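Local coordinates for actin-related protein 8 (Homo sapiens, PDB 4FO0), which binds ATP with low basal ATPase activity and serves in the INO80 chromatin-remodelling complex, contributing to nucleosome binding, at residues G328-E333 against D352-A357; A360-A365 against Q521-N526; H183-Q186 against P192-D195; V179-A184 against N219-K224. All coordinates share one frame; numbering follows the deposited sequence.

Contact 1: G328-E333 against D352-A357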
loop_
_atom_site.group_PDB
_atom_site.type_symbol
_atom_site.label_atom_id
_atom_site.label_comp_id
_atom_site.label_asym_id
_atom_site.label_seq_id
_atom_site.Cartn_x
_atom_site.Cartn_y
_atom_site.Cartn_z
ATOM N N GLY A 328 23.355 -1.617 -17.636
ATOM C CA GLY A 328 24.647 -2.204 -17.323
ATOM C C GLY A 328 24.726 -2.766 -15.917
ATOM O O GLY A 328 23.748 -2.754 -15.164
ATOM N N LEU A 329 25.896 -3.290 -15.572
ATOM C CA LEU A 329 26.156 -3.718 -14.210
ATOM C C LEU A 329 26.628 -2.508 -13.412
ATOM O O LEU A 329 27.459 -1.747 -13.885
ATOM C CB LEU A 329 27.196 -4.836 -14.198
ATOM C CG LEU A 329 26.657 -6.243 -14.451
ATOM C CD1 LEU A 329 27.781 -7.167 -14.829
ATOM C CD2 LEU A 329 25.936 -6.790 -13.222
ATOM N N GLN A 330 26.061 -2.303 -12.228
ATOM C CA GLN A 330 26.475 -1.203 -11.361
ATOM C C GLN A 330 26.961 -1.731 -10.029
ATOM O O GLN A 330 26.494 -2.762 -9.522
ATOM C CB GLN A 330 25.333 -0.220 -11.104
ATOM C CG GLN A 330 25.446 1.098 -11.840
ATOM C CD GLN A 330 24.862 1.026 -13.245
ATOM O OE1 GLN A 330 23.668 1.253 -13.439
ATOM N NE2 GLN A 330 25.703 0.705 -14.233
ATOM N N ASP A 331 27.905 -1.009 -9.449
ATOM C CA ASP A 331 28.387 -1.356 -8.127
ATOM C C ASP A 331 27.578 -0.620 -7.077
ATOM O O ASP A 331 27.439 0.605 -7.127
ATOM C CB ASP A 331 29.879 -1.079 -8.012
ATOM C CG ASP A 331 30.712 -2.150 -8.697
ATOM O OD1 ASP A 331 30.376 -3.346 -8.551
ATOM O OD2 ASP A 331 31.687 -1.800 -9.391
ATOM N N HIS A 332 26.997 -1.393 -6.164
ATOM C CA HIS A 332 26.156 -0.862 -5.095
ATOM C C HIS A 332 26.628 -1.334 -3.723
ATOM O O HIS A 332 27.378 -2.310 -3.591
ATOM C CB HIS A 332 24.708 -1.312 -5.286
ATOM C CG HIS A 332 24.095 -0.870 -6.578
ATOM N ND1 HIS A 332 23.623 0.410 -6.778
ATOM C CD2 HIS A 332 23.860 -1.545 -7.730
ATOM C CE1 HIS A 332 23.128 0.507 -8.000
ATOM N NE2 HIS A 332 23.262 -0.664 -8.598
ATOM N N GLU A 333 26.180 -0.648 -2.687
ATOM C CA GLU A 333 26.420 -1.170 -1.357
ATOM C C GLU A 333 25.190 -0.940 -0.514
ATOM O O GLU A 333 24.419 -0.014 -0.767
ATOM C CB GLU A 333 27.631 -0.505 -0.720
ATOM C CG GLU A 333 27.428 0.960 -0.394
ATOM C CD GLU A 333 28.726 1.643 0.014
ATOM O OE1 GLU A 333 28.658 2.806 0.492
ATOM O OE2 GLU A 333 29.806 1.012 -0.149
ATOM N N ASP A 352 19.978 -5.811 -14.403
ATOM C CA ASP A 352 18.657 -5.510 -14.924
ATOM C C ASP A 352 17.573 -5.827 -13.900
ATOM O O ASP A 352 16.471 -5.262 -13.927
ATOM C CB ASP A 352 18.445 -6.253 -16.243
ATOM C CG ASP A 352 19.495 -5.888 -17.292
ATOM O OD1 ASP A 352 19.837 -4.684 -17.422
ATOM O OD2 ASP A 352 19.992 -6.814 -17.972
ATOM N N GLU A 353 17.892 -6.726 -12.982
ATOM C CA GLU A 353 17.014 -6.964 -11.852
ATOM C C GLU A 353 16.407 -5.649 -11.288
ATOM O O GLU A 353 15.242 -5.608 -10.899
ATOM C CB GLU A 353 17.773 -7.742 -10.787
ATOM C CG GLU A 353 19.273 -7.520 -10.849
ATOM C CD GLU A 353 19.998 -8.465 -11.795
ATOM O OE1 GLU A 353 20.957 -8.012 -12.449
ATOM O OE2 GLU A 353 19.636 -9.663 -11.867
ATOM N N LYS A 354 17.179 -4.571 -11.275
ATOM C CA LYS A 354 16.674 -3.301 -10.749
ATOM C C LYS A 354 15.504 -2.756 -11.539
ATOM O O LYS A 354 14.717 -1.975 -11.008
ATOM C CB LYS A 354 17.776 -2.240 -10.688
ATOM C CG LYS A 354 18.883 -2.542 -9.694
ATOM C CD LYS A 354 19.924 -1.452 -9.713
ATOM C CE LYS A 354 20.736 -1.491 -10.986
ATOM N NZ LYS A 354 21.604 -0.296 -11.028
ATOM N N LEU A 355 15.407 -3.152 -12.809
ATOM C CA LEU A 355 14.330 -2.702 -13.695
ATOM C C LEU A 355 13.276 -3.783 -13.932
ATOM O O LEU A 355 12.100 -3.498 -14.014
ATOM C CB LEU A 355 14.897 -2.234 -15.031
ATOM C CG LEU A 355 13.899 -1.883 -16.139
ATOM C CD1 LEU A 355 13.098 -0.617 -15.814
ATOM C CD2 LEU A 355 14.668 -1.695 -17.418
ATOM N N GLN A 356 13.712 -5.031 -14.027
ATOM C CA GLN A 356 12.794 -6.145 -14.176
ATOM C C GLN A 356 11.728 -6.190 -13.083
ATOM O O GLN A 356 10.537 -6.308 -13.374
ATOM C CB GLN A 356 13.565 -7.459 -14.198
ATOM C CG GLN A 356 14.471 -7.615 -15.404
ATOM C CD GLN A 356 15.394 -8.802 -15.259
ATOM O OE1 GLN A 356 16.141 -8.902 -14.288
ATOM N NE2 GLN A 356 15.326 -9.724 -16.200
ATOM N N ALA A 357 12.157 -6.101 -11.828
ATOM C CA ALA A 357 11.258 -6.310 -10.701
ATOM C C ALA A 357 10.058 -5.345 -10.671
ATOM O O ALA A 357 8.919 -5.776 -10.532
ATOM C CB ALA A 357 12.034 -6.246 -9.405
HETATM O O HOH W 1 22.179 -0.718 -14.000
#

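Contact 2: A360-A365 against Q521-N526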
loop_
_atom_site.group_PDB
_atom_site.type_symbol
_atom_site.label_atom_id
_atom_site.label_comp_id
_atom_site.label_asym_id
_atom_site.label_seq_id
_atom_site.Cartn_x
_atom_site.Cartn_y
_atom_site.Cartn_z
ATOM N N ALA A 360 7.335 -6.026 -13.122
ATOM C CA ALA A 360 6.419 -7.138 -12.927
ATOM C C ALA A 360 5.027 -6.609 -12.581
ATOM O O ALA A 360 4.042 -7.332 -12.711
ATOM C CB ALA A 360 6.914 -8.079 -11.881
ATOM N N LEU A 361 4.944 -5.346 -12.158
ATOM C CA LEU A 361 3.642 -4.695 -11.961
ATOM C C LEU A 361 2.850 -4.635 -13.265
ATOM O O LEU A 361 1.627 -4.575 -13.253
ATOM C CB LEU A 361 3.799 -3.287 -11.382
ATOM C CG LEU A 361 4.267 -3.264 -9.932
ATOM C CD1 LEU A 361 4.617 -1.856 -9.527
ATOM C CD2 LEU A 361 3.190 -3.849 -9.008
ATOM N N PHE A 362 3.553 -4.672 -14.391
ATOM C CA PHE A 362 2.897 -4.652 -15.687
ATOM C C PHE A 362 2.784 -6.043 -16.303
ATOM O O PHE A 362 1.991 -6.262 -17.229
ATOM C CB PHE A 362 3.618 -3.678 -16.606
ATOM C CG PHE A 362 3.697 -2.289 -16.042
ATOM C CD1 PHE A 362 2.791 -1.305 -16.441
ATOM C CD2 PHE A 362 4.656 -1.974 -15.072
ATOM C CE1 PHE A 362 2.855 -0.023 -15.899
ATOM C CE2 PHE A 362 4.725 -0.690 -14.522
ATOM C CZ PHE A 362 3.828 0.287 -14.934
ATOM N N TYR A 363 3.571 -6.975 -15.768
ATOM C CA TYR A 363 3.514 -8.388 -16.151
ATOM C C TYR A 363 3.429 -9.286 -14.914
ATOM O O TYR A 363 4.321 -10.090 -14.649
ATOM C CB TYR A 363 4.717 -8.756 -17.029
ATOM C CG TYR A 363 4.765 -7.912 -18.266
ATOM C CD1 TYR A 363 4.073 -8.289 -19.410
ATOM C CD2 TYR A 363 5.461 -6.707 -18.284
ATOM C CE1 TYR A 363 4.091 -7.495 -20.539
ATOM C CE2 TYR A 363 5.486 -5.910 -19.403
ATOM C CZ TYR A 363 4.794 -6.307 -20.533
ATOM O OH TYR A 363 4.810 -5.525 -21.668
ATOM N N PRO A 364 2.336 -9.149 -14.156
ATOM C CA PRO A 364 2.174 -9.791 -12.848
ATOM C C PRO A 364 2.192 -11.327 -12.858
ATOM O O PRO A 364 2.214 -11.935 -11.793
ATOM C CB PRO A 364 0.819 -9.252 -12.367
ATOM C CG PRO A 364 0.138 -8.784 -13.586
ATOM C CD PRO A 364 1.204 -8.265 -14.474
ATOM N N ALA A 365 2.177 -11.959 -14.020
ATOM C CA ALA A 365 2.344 -13.406 -14.041
ATOM C C ALA A 365 3.726 -13.730 -13.481
ATOM O O ALA A 365 3.986 -14.835 -13.009
ATOM C CB ALA A 365 2.207 -13.931 -15.448
ATOM N N GLN A 521 3.271 6.701 -18.574
ATOM C CA GLN A 521 2.661 7.574 -19.564
ATOM C C GLN A 521 2.984 7.063 -20.957
ATOM O O GLN A 521 2.145 7.094 -21.855
ATOM C CB GLN A 521 3.174 8.995 -19.394
ATOM C CG GLN A 521 3.569 9.640 -20.685
ATOM C CD GLN A 521 2.694 10.805 -20.998
ATOM O OE1 GLN A 521 2.791 11.859 -20.362
ATOM N NE2 GLN A 521 1.803 10.626 -21.964
ATOM N N HIS A 522 4.208 6.580 -21.124
ATOM C CA HIS A 522 4.639 6.016 -22.392
ATOM C C HIS A 522 3.814 4.795 -22.786
ATOM O O HIS A 522 3.394 4.687 -23.932
ATOM C CB HIS A 522 6.124 5.672 -22.326
ATOM C CG HIS A 522 6.618 4.855 -23.480
ATOM N ND1 HIS A 522 7.447 5.370 -24.456
ATOM C CD2 HIS A 522 6.418 3.553 -23.802
ATOM C CE1 HIS A 522 7.734 4.421 -25.330
ATOM N NE2 HIS A 522 7.124 3.309 -24.955
ATOM N N ARG A 523 3.575 3.884 -21.842
ATOM C CA ARG A 523 2.823 2.667 -22.148
ATOM C C ARG A 523 1.405 3.035 -22.478
ATOM O O ARG A 523 0.810 2.468 -23.394
ATOM C CB ARG A 523 2.770 1.701 -20.970
ATOM C CG ARG A 523 4.078 1.453 -20.299
ATOM C CD ARG A 523 4.644 0.125 -20.697
ATOM N NE ARG A 523 3.748 -1.004 -20.436
ATOM C CZ ARG A 523 4.070 -2.256 -20.766
ATOM N NH1 ARG A 523 5.249 -2.488 -21.342
ATOM N NH2 ARG A 523 3.241 -3.272 -20.534
ATOM N N ILE A 524 0.844 3.967 -21.714
ATOM C CA ILE A 524 -0.545 4.341 -21.943
ATOM C C ILE A 524 -0.752 4.856 -23.370
ATOM O O ILE A 524 -1.658 4.400 -24.058
ATOM C CB ILE A 524 -1.079 5.323 -20.887
ATOM C CG1 ILE A 524 -1.098 4.642 -19.517
ATOM C CG2 ILE A 524 -2.484 5.786 -21.244
ATOM C CD1 ILE A 524 -1.767 3.267 -19.520
ATOM N N LEU A 525 0.110 5.765 -23.823
ATOM C CA LEU A 525 0.046 6.255 -25.198
ATOM C C LEU A 525 -0.010 5.122 -26.201
ATOM O O LEU A 525 -0.935 5.036 -27.012
ATOM C CB LEU A 525 1.254 7.109 -25.525
ATOM C CG LEU A 525 1.197 8.537 -25.016
ATOM C CD1 LEU A 525 2.138 9.401 -25.839
ATOM C CD2 LEU A 525 -0.221 9.029 -25.111
ATOM N N ASN A 526 0.993 4.255 -26.150
ATOM C CA ASN A 526 1.102 3.168 -27.117
ATOM C C ASN A 526 -0.032 2.161 -27.035
ATOM O O ASN A 526 -0.474 1.643 -28.060
ATOM C CB ASN A 526 2.444 2.447 -26.977
ATOM C CG ASN A 526 3.625 3.392 -27.108
ATOM O OD1 ASN A 526 3.542 4.436 -27.772
ATOM N ND2 ASN A 526 4.735 3.035 -26.467
#

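Contact 3: H183-Q186 against P192-D195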
loop_
_atom_site.group_PDB
_atom_site.type_symbol
_atom_site.label_atom_id
_atom_site.label_comp_id
_atom_site.label_asym_id
_atom_site.label_seq_id
_atom_site.Cartn_x
_atom_site.Cartn_y
_atom_site.Cartn_z
ATOM N N HIS A 183 -4.248 2.982 20.557
ATOM C CA HIS A 183 -2.855 3.245 20.908
ATOM C C HIS A 183 -2.287 4.445 20.139
ATOM O O HIS A 183 -1.569 5.267 20.702
ATOM C CB HIS A 183 -2.000 1.993 20.666
ATOM C CG HIS A 183 -0.536 2.206 20.878
ATOM N ND1 HIS A 183 0.043 2.202 22.130
ATOM C CD2 HIS A 183 0.469 2.440 19.998
ATOM C CE1 HIS A 183 1.343 2.419 22.010
ATOM N NE2 HIS A 183 1.628 2.565 20.726
ATOM N N ALA A 184 -2.608 4.551 18.855
ATOM C CA ALA A 184 -2.024 5.606 18.028
ATOM C C ALA A 184 -2.564 6.971 18.426
ATOM O O ALA A 184 -1.837 7.961 18.466
ATOM C CB ALA A 184 -2.294 5.347 16.583
ATOM N N ILE A 185 -3.852 7.013 18.721
ATOM C CA ILE A 185 -4.479 8.229 19.201
ATOM C C ILE A 185 -3.916 8.734 20.539
ATOM O O ILE A 185 -3.656 9.921 20.668
ATOM C CB ILE A 185 -5.997 8.068 19.257
ATOM C CG1 ILE A 185 -6.538 7.974 17.833
ATOM C CG2 ILE A 185 -6.637 9.241 19.957
ATOM C CD1 ILE A 185 -7.809 7.205 17.746
ATOM N N GLN A 186 -3.705 7.852 21.520
ATOM C CA GLN A 186 -3.156 8.300 22.803
ATOM C C GLN A 186 -1.694 8.693 22.666
ATOM O O GLN A 186 -1.250 9.671 23.262
ATOM C CB GLN A 186 -3.210 7.230 23.895
ATOM C CG GLN A 186 -4.308 6.206 23.837
ATOM C CD GLN A 186 -3.994 5.022 24.757
ATOM O OE1 GLN A 186 -4.637 3.966 24.691
ATOM N NE2 GLN A 186 -2.987 5.196 25.618
ATOM N N PRO A 192 -6.235 11.641 25.003
ATOM C CA PRO A 192 -6.749 10.641 25.942
ATOM C C PRO A 192 -8.046 10.054 25.421
ATOM O O PRO A 192 -8.889 10.778 24.884
ATOM C CB PRO A 192 -7.014 11.448 27.219
ATOM C CG PRO A 192 -6.152 12.660 27.090
ATOM C CD PRO A 192 -6.098 12.968 25.623
ATOM N N LEU A 193 -8.201 8.750 25.594
ATOM C CA LEU A 193 -9.320 8.023 25.017
ATOM C C LEU A 193 -10.659 8.490 25.561
ATOM O O LEU A 193 -11.655 8.543 24.834
ATOM C CB LEU A 193 -9.136 6.522 25.236
ATOM C CG LEU A 193 -7.991 5.940 24.400
ATOM C CD1 LEU A 193 -8.022 4.443 24.475
ATOM C CD2 LEU A 193 -8.080 6.409 22.948
ATOM N N LYS A 194 -10.679 8.829 26.845
ATOM C CA LYS A 194 -11.895 9.322 27.479
ATOM C C LYS A 194 -12.411 10.594 26.812
ATOM O O LYS A 194 -13.562 10.972 27.025
ATOM C CB LYS A 194 -11.650 9.582 28.964
ATOM C CG LYS A 194 -10.608 10.656 29.232
ATOM C CD LYS A 194 -10.411 10.845 30.722
ATOM C CE LYS A 194 -9.575 12.080 31.026
ATOM N NZ LYS A 194 -9.775 12.514 32.439
ATOM N N ASP A 195 -11.567 11.246 26.005
ATOM C CA ASP A 195 -11.942 12.504 25.349
ATOM C C ASP A 195 -12.558 12.360 23.973
ATOM O O ASP A 195 -12.973 13.357 23.384
ATOM C CB ASP A 195 -10.747 13.445 25.225
ATOM C CG ASP A 195 -10.284 13.967 26.562
ATOM O OD1 ASP A 195 -10.982 13.709 27.570
ATOM O OD2 ASP A 195 -9.225 14.637 26.603
#

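Contact 4: V179-A184 against N219-K224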
loop_
_atom_site.group_PDB
_atom_site.type_symbol
_atom_site.label_atom_id
_atom_site.label_comp_id
_atom_site.label_asym_id
_atom_site.label_seq_id
_atom_site.Cartn_x
_atom_site.Cartn_y
_atom_site.Cartn_z
ATOM N N VAL A 179 -7.373 -1.824 19.340
ATOM C CA VAL A 179 -6.161 -1.636 20.115
ATOM C C VAL A 179 -5.120 -0.823 19.334
ATOM O O VAL A 179 -4.532 0.120 19.867
ATOM C CB VAL A 179 -5.576 -2.970 20.581
ATOM C CG1 VAL A 179 -4.210 -2.765 21.229
ATOM C CG2 VAL A 179 -6.531 -3.634 21.552
ATOM N N ILE A 180 -4.895 -1.178 18.073
ATOM C CA ILE A 180 -3.930 -0.444 17.267
ATOM C C ILE A 180 -4.335 1.028 17.087
ATOM O O ILE A 180 -3.524 1.930 17.295
ATOM C CB ILE A 180 -3.703 -1.110 15.903
ATOM C CG1 ILE A 180 -3.113 -2.512 16.077
ATOM C CG2 ILE A 180 -2.767 -0.270 15.037
ATOM C CD1 ILE A 180 -3.027 -3.289 14.763
ATOM N N TRP A 181 -5.586 1.272 16.713
ATOM C CA TRP A 181 -6.044 2.636 16.498
ATOM C C TRP A 181 -6.074 3.447 17.779
ATOM O O TRP A 181 -5.699 4.611 17.780
ATOM C CB TRP A 181 -7.412 2.676 15.810
ATOM C CG TRP A 181 -7.351 2.153 14.427
ATOM C CD1 TRP A 181 -6.272 1.571 13.827
ATOM C CD2 TRP A 181 -8.407 2.139 13.458
ATOM N NE1 TRP A 181 -6.587 1.197 12.549
ATOM C CE2 TRP A 181 -7.892 1.529 12.296
ATOM C CE3 TRP A 181 -9.735 2.573 13.461
ATOM C CZ2 TRP A 181 -8.661 1.349 11.143
ATOM C CZ3 TRP A 181 -10.493 2.403 12.319
ATOM C CH2 TRP A 181 -9.956 1.792 11.174
ATOM N N SER A 182 -6.514 2.839 18.872
ATOM C CA SER A 182 -6.566 3.557 20.134
ATOM C C SER A 182 -5.170 3.932 20.617
ATOM O O SER A 182 -4.930 5.069 21.024
ATOM C CB SER A 182 -7.299 2.729 21.168
ATOM O OG SER A 182 -8.545 2.336 20.625
ATOM N N HIS A 183 -4.248 2.982 20.557
ATOM C CA HIS A 183 -2.855 3.245 20.908
ATOM C C HIS A 183 -2.287 4.445 20.139
ATOM O O HIS A 183 -1.569 5.267 20.702
ATOM C CB HIS A 183 -2.000 1.993 20.666
ATOM C CG HIS A 183 -0.536 2.206 20.878
ATOM N ND1 HIS A 183 0.043 2.202 22.130
ATOM C CD2 HIS A 183 0.469 2.440 19.998
ATOM C CE1 HIS A 183 1.343 2.419 22.010
ATOM N NE2 HIS A 183 1.628 2.565 20.726
ATOM N N ALA A 184 -2.608 4.551 18.855
ATOM C CA ALA A 184 -2.024 5.606 18.028
ATOM C C ALA A 184 -2.564 6.971 18.426
ATOM O O ALA A 184 -1.837 7.961 18.466
ATOM C CB ALA A 184 -2.294 5.347 16.583
ATOM N N ASN A 219 -19.260 0.695 13.645
ATOM C CA ASN A 219 -19.757 0.367 14.967
ATOM C C ASN A 219 -18.644 0.515 15.991
ATOM O O ASN A 219 -18.845 1.024 17.091
ATOM C CB ASN A 219 -20.377 -1.028 15.009
ATOM C CG ASN A 219 -20.933 -1.360 16.376
ATOM O OD1 ASN A 219 -21.995 -0.871 16.771
ATOM N ND2 ASN A 219 -20.206 -2.179 17.117
ATOM N N MET A 220 -17.453 0.089 15.604
ATOM C CA MET A 220 -16.317 0.168 16.490
ATOM C C MET A 220 -15.998 1.631 16.806
ATOM O O MET A 220 -15.855 1.999 17.969
ATOM C CB MET A 220 -15.107 -0.551 15.886
ATOM C CG MET A 220 -13.907 -0.504 16.791
ATOM S SD MET A 220 -12.330 -0.704 15.966
ATOM C CE MET A 220 -12.449 0.471 14.616
ATOM N N ILE A 221 -15.884 2.460 15.772
ATOM C CA ILE A 221 -15.592 3.881 15.963
ATOM C C ILE A 221 -16.566 4.574 16.920
ATOM O O ILE A 221 -16.164 5.246 17.871
ATOM C CB ILE A 221 -15.662 4.657 14.641
ATOM C CG1 ILE A 221 -14.630 4.130 13.650
ATOM C CG2 ILE A 221 -15.422 6.117 14.907
ATOM C CD1 ILE A 221 -13.251 4.165 14.209
ATOM N N LEU A 222 -17.856 4.415 16.645
ATOM C CA LEU A 222 -18.892 5.105 17.396
ATOM C C LEU A 222 -19.153 4.489 18.772
ATOM O O LEU A 222 -19.116 5.185 19.791
ATOM C CB LEU A 222 -20.185 5.157 16.571
ATOM C CG LEU A 222 -20.077 6.019 15.313
ATOM C CD1 LEU A 222 -21.383 6.029 14.572
ATOM C CD2 LEU A 222 -19.653 7.435 15.670
ATOM N N MET A 223 -19.397 3.182 18.796
ATOM C CA MET A 223 -19.807 2.499 20.018
ATOM C C MET A 223 -18.657 2.078 20.939
ATOM O O MET A 223 -18.740 2.237 22.149
ATOM C CB MET A 223 -20.692 1.283 19.691
ATOM C CG MET A 223 -22.008 1.599 18.983
ATOM S SD MET A 223 -23.004 2.920 19.742
ATOM C CE MET A 223 -22.081 4.356 19.214
ATOM N N LYS A 224 -17.593 1.526 20.377
ATOM C CA LYS A 224 -16.514 0.985 21.201
ATOM C C LYS A 224 -15.466 2.040 21.563
ATOM O O LYS A 224 -14.944 2.051 22.666
ATOM C CB LYS A 224 -15.837 -0.188 20.486
ATOM C CG LYS A 224 -16.728 -1.381 20.247
ATOM C CD LYS A 224 -16.628 -2.363 21.401
ATOM C CE LYS A 224 -17.434 -3.621 21.123
ATOM N NZ LYS A 224 -17.042 -4.260 19.831
#

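Contact 1: G328-E333 against D352-A357
Lys354 NZ donates to His332 NE2 at 3.0 Å, meeting the imidazole at its edge and only 11° out of the ring plane. The two side chains come from opposite directions, the lysine from a helix and the histidine from a strand. The lysine runs straight through chi2 and then bends at chi3 (-71°), which carries NZ round to the ring edge while CD and CE pass beside NE2; Lys354 CD lies 3.6 Å from His332 NE2. Accepting this bond requires an NE2 without a proton, and the nearby ammonium charge would probably favour a neutral histidine as well. Lys354 NZ has further partners: a water at 3.1 Å and O1 of a glycerol that probably comes from the crystallisation liquor. The same water lies within reach of Gly328 O, 2.8 Å away, and of Gln330 OE1, and so sits between the lysine and the chain leading into the strand. Gln330 crosses Lys354 at about a right angle, its CB 3.7 Å from NZ. In the second shell, Phe319 meets the His332 ring. Asp352 O takes the amides of Leu355 and Gln356, and the Asp352 carboxylate pairs with Arg97. Strand 330-336 is an outer strand of the antiparallel sheet with 343-350 and 115-118, consistent with subdomain 4 of the actin fold, while helix 353-359 packs against helices 280-293 and 71-88.

Contact 2: A360-A365 against Q521-N526
The loop 360-365 and helix 516-527 keep their backbones well apart, the nearest CA pair, Phe362 and Arg523, being 9.8 Å away, so long side chains do the joining. In this actin fold the contact links the loop that leaves helix 353-359 to a helix far later in the chain. Arg523 bends at chi2 (-103°) and again at chi3, and presents the end of its guanidinium to Tyr363. NH1 and NH2 both donate to the single Tyr363 OH, a two-nitrogen grip that holds the hydroxyl in line with the end of the group. The tyrosine ring itself stands 84° from the guanidinium plane. NH2 also makes a salt bridge to Asp481 of helix 480-489, which would balance the charge of the buried arginine and probably helps restrict the turning of its guanidinium. Phe362 adds an apolar flank, its CB 4.0 Å from Arg523 NH2, and its ring meets that of Phe519. Helix 71-88 packs against the tyrosine through Met81, Val82 and Ala85. A methionine in place of Arg523 would probably leave Asp481 without its positive mate and the Tyr363 hydroxyl without either of these two donors. Tyr363 OH lies just 1° out of the guanidinium plane, 3.0 Å from Arg523 NH2 and 3.1 Å from Arg523 NH1.

Contact 3: H183-Q186 against P192-D195
Leu193, which packs on Gln186 and Ile185, is set in a short turn held by the 2.9 Å hydrogen bond from Asp195 N to Pro192 O. Across the contact itself no hydrogen bond forms; the leucine branches lie across the hydrocarbon part of the glutamine. Leu193 CG is 3.7 Å from Gln186 CG, and the two side chains pass each other at a slant. Beyond CG the glutamine is extended (chi2 165°), which carries its amide past the leucine until Gln186 OE1 is 3.4 Å from Leu193 CD1. The other methyl, Leu193 CD2, turns toward Ile185 and stands 4.4 Å from its CG2, a looser apolar touch on the buried side. In the actin fold this is the turn where helix 170-187 gives way to strand 200-205 of the large mixed sheet. The chain doubles back closely, with Gln186 CA and Pro192 CA 5.3 Å apart, and a backbone hydrogen bond joins Ile185 to Ile191. An alanine in place of Leu193 would remove both methyls, is likely to open a gap beside Ile185, and would probably let the Gln186 chain swing. Ile185 also touches Ile29 of strand 26-31.

Contact 4: V179-A184 against N219-K224
Trp181 reaches from helix 170-187 to Met220 and Ile221 on helix 211-225, in the part of the actin fold that contains the large mixed sheet. Helix 211-225 is the crossover of a beta-alpha-beta unit, since it connects the neighbouring parallel strands 200-205 and 229-234. Nearest CA atoms, those of Trp181 and Ile221, are 9.6 Å apart, and the indole spans that distance with its six-membered ring. Its CG lies anti to the carbonyl carbon (chi1 -66°), which points the ring toward helix 211-225, and a chi2 near 6° turns the CE3-CZ3 side to that helix. Met220 starts with CG anti to the backbone N, runs on nearly straight, and turns only at chi3 (49°); that last bend brings the terminal methyl, rather than the sulphur, against the indole. Met220 CE sits 3.6 Å from both CZ3 and CE3 of Trp181. Ile221 sends in its longer branch, the one that ends in CD1. The tryptophan side chain crosses each of these two at about a right angle. At its polar end NE1 hydrogen-bonds to His42 NE2, so that this buried N-H has a partner, and Pro22 also packs on the tryptophan. At the edge of the indole, Ile221 CD1 stands 3.8 Å from Trp181 CZ3, in the plane of the ring.

How the contacts relate
Contacts 3 and 4 both use helix 170-187 and share His183 and Ala184; their centres are 9 Å apart, and Leu193 CD1 touches Ser182 CB at 3.8 Å. Contacts 1 and 2 lie beyond the chain's centre, 39 to 45 Å from that pair between centres, and follow one another in sequence through helix 353-359 and the loop after it. Contact 4 is buried and wholly apolar across its segments, whereas contact 3, also without a hydrogen bond across it, runs out to an exposed glutamine. Contact 2 is buried too, but charged and hydrogen-bonded; contact 1, partly buried, rests on a lysine-to-histidine hydrogen bond, with a water beside it.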